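Local coordinates for protein Pcza361.24 (Amycolatopsis orientalis, PDB 3G2M) that transfers a methyl group from S-adenosyl-L-methionine to nitrogen, probably on a glycopeptide antibiotic scaffold during its biosynthesis, at residues A[185-190]-A[284-289]. Numbering follows the deposited sequence.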
loop_
_atom_site.group_PDB
_atom_site.type_symbol
_atom_site.label_atom_id
_atom_site.label_comp_id
_atom_site.label_asym_id
_atom_site.label_seq_id
_atom_site.Cartn_x
_atom_site.Cartn_y
_atom_site.Cartn_z
ATOM N N LYS A 185 16.563 -21.215 -2.137
ATOM C CA LYS A 185 15.208 -20.757 -1.827
ATOM C C LYS A 185 15.113 -19.460 -1.014
ATOM O O LYS A 185 15.954 -19.165 -0.153
ATOM C CB LYS A 185 14.335 -21.875 -1.233
ATOM C CG LYS A 185 14.856 -22.569 0.015
ATOM C CD LYS A 185 14.176 -23.949 0.188
ATOM C CE LYS A 185 12.646 -23.869 0.036
ATOM N NZ LYS A 185 12.005 -25.223 -0.004
ATOM N N PHE A 186 14.078 -18.690 -1.341
ATOM C CA PHE A 186 13.741 -17.447 -0.668
ATOM C C PHE A 186 12.522 -17.721 0.202
ATOM O O PHE A 186 11.457 -18.070 -0.307
ATOM C CB PHE A 186 13.437 -16.364 -1.718
ATOM C CG PHE A 186 13.134 -15.001 -1.144
ATOM C CD1 PHE A 186 13.589 -14.622 0.124
ATOM C CD2 PHE A 186 12.425 -14.068 -1.905
ATOM C CE1 PHE A 186 13.313 -13.359 0.635
ATOM C CE2 PHE A 186 12.154 -12.790 -1.404
ATOM C CZ PHE A 186 12.590 -12.437 -0.138
ATOM N N LEU A 187 12.689 -17.592 1.514
ATOM C CA LEU A 187 11.599 -17.852 2.453
ATOM C C LEU A 187 11.145 -16.560 3.091
ATOM O O LEU A 187 11.967 -15.768 3.549
ATOM C CB LEU A 187 12.028 -18.828 3.557
ATOM C CG LEU A 187 12.372 -20.304 3.311
ATOM C CD1 LEU A 187 11.180 -21.099 2.845
ATOM C CD2 LEU A 187 13.524 -20.498 2.355
ATOM N N LEU A 188 9.832 -16.359 3.126
ATOM C CA LEU A 188 9.255 -15.172 3.745
ATOM C C LEU A 188 8.151 -15.561 4.725
ATOM O O LEU A 188 7.374 -16.472 4.457
ATOM C CB LEU A 188 8.663 -14.231 2.682
ATOM C CG LEU A 188 9.391 -13.892 1.378
ATOM C CD1 LEU A 188 9.090 -14.917 0.292
ATOM C CD2 LEU A 188 8.945 -12.500 0.902
ATOM N N SER A 189 8.097 -14.886 5.867
ATOM C CA SER A 189 6.896 -14.919 6.689
ATOM C C SER A 189 6.116 -13.642 6.426
ATOM O O SER A 189 6.712 -12.590 6.175
ATOM C CB SER A 189 7.224 -15.061 8.170
ATOM O OG SER A 189 7.846 -13.898 8.679
ATOM N N LEU A 190 4.788 -13.743 6.456
ATOM C CA LEU A 190 3.909 -12.610 6.173
ATOM C C LEU A 190 2.698 -12.686 7.077
ATOM O O LEU A 190 1.974 -13.682 7.046
ATOM C CB LEU A 190 3.436 -12.629 4.709
ATOM C CG LEU A 190 4.507 -12.587 3.601
ATOM C CD1 LEU A 190 3.931 -12.991 2.252
ATOM C CD2 LEU A 190 5.161 -11.224 3.518
HETATM N N MSE A 284 -0.291 -15.918 10.137
HETATM C CA MSE A 284 0.924 -15.725 9.373
HETATM C C MSE A 284 1.035 -16.793 8.302
HETATM O O MSE A 284 0.506 -17.891 8.462
HETATM C CB MSE A 284 2.127 -15.801 10.311
HETATM C CG MSE A 284 3.373 -15.151 9.794
HETATM SE SE MSE A 284 4.521 -14.777 11.318
HETATM C CE MSE A 284 3.724 -13.076 11.864
ATOM N N VAL A 285 1.738 -16.465 7.220
ATOM C CA VAL A 285 1.953 -17.377 6.099
ATOM C C VAL A 285 3.462 -17.515 5.833
ATOM O O VAL A 285 4.181 -16.509 5.757
ATOM C CB VAL A 285 1.209 -16.882 4.813
ATOM C CG1 VAL A 285 1.463 -17.808 3.634
ATOM C CG2 VAL A 285 -0.285 -16.780 5.063
ATOM N N LEU A 286 3.933 -18.760 5.731
ATOM C CA LEU A 286 5.302 -19.031 5.305
ATOM C C LEU A 286 5.315 -19.316 3.811
ATOM O O LEU A 286 4.779 -20.331 3.355
ATOM C CB LEU A 286 5.921 -20.201 6.090
ATOM C CG LEU A 286 7.438 -20.213 6.363
ATOM C CD1 LEU A 286 8.269 -20.284 5.079
ATOM C CD2 LEU A 286 7.903 -19.038 7.242
ATOM N N VAL A 287 5.945 -18.413 3.064
ATOM C CA VAL A 287 5.985 -18.466 1.600
ATOM C C VAL A 287 7.354 -18.969 1.149
ATOM O O VAL A 287 8.381 -18.496 1.635
ATOM C CB VAL A 287 5.687 -17.062 0.985
ATOM C CG1 VAL A 287 5.931 -17.033 -0.527
ATOM C CG2 VAL A 287 4.256 -16.619 1.304
ATOM N N GLU A 288 7.365 -19.946 0.242
ATOM C CA GLU A 288 8.612 -20.445 -0.352
ATOM C C GLU A 288 8.663 -20.062 -1.821
ATOM O O GLU A 288 7.720 -20.339 -2.575
ATOM C CB GLU A 288 8.706 -21.965 -0.243
ATOM C CG GLU A 288 8.795 -22.504 1.170
ATOM C CD GLU A 288 8.484 -23.975 1.230
ATOM O OE1 GLU A 288 9.224 -24.754 0.581
ATOM O OE2 GLU A 288 7.498 -24.345 1.910
ATOM N N ALA A 289 9.767 -19.445 -2.233
ATOM C CA ALA A 289 9.916 -19.019 -3.622
ATOM C C ALA A 289 11.275 -19.401 -4.181
ATOM O O ALA A 289 12.288 -19.361 -3.474
ATOM C CB ALA A 289 9.683 -17.516 -3.760
#
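The carbonyl oxygen of Leu188 accepts the amide of Val287, N to O 2.8 Å, along a nearly straight path (173° at the hydrogen), and the CA-H of Leu286 also points at it, with CA 3.4 Å from that oxygen. Val287 O in turn takes the amide of Leu188, closing one hydrogen-bonded pair; Phe186 with Ala289 and Leu190 with Val285 close two more, six backbone bonds in all. Of the three pairs the last contains the most bent bond, Leu190 N-H to Val285 O at 137°. The axes of the two short segments approach to 4.6 Å at 165°, an antiparallel pairing that attaches strand 284-290 to the parallel strands of the Rossmann-like methyltransferase sheet, strand 151-156 flanking 184-191 and strand 267-274 flanking 284-290. On the face carrying Leu187, Leu286 and Glu288, the CD1 methyl of Leu187 packs against CG of Glu288 and lies 3.8 Å from CD1 of Leu286, with Phe75 of helix 69-79 touching both leucines. The side chains of Glu288 and Lys185 run side by side, pointing the same way, and NZ of Lys185 reaches OE1 of Glu288 at 2.9 Å, a salt bridge on the anti side, somewhat out of the carboxylate plane. On the other face, Val287 splits its branches: CG1, anti to the backbone N, meets Leu188 CD1, while CG2, anti to the carbonyl carbon, sits 3.8 Å from Leu190 CD1. Back on the face of Leu187 and Leu286, Ser189 OG, near the cofactor-binding Ser157, is hydrogen-bonded to Glu71 and to the amide of Ser158.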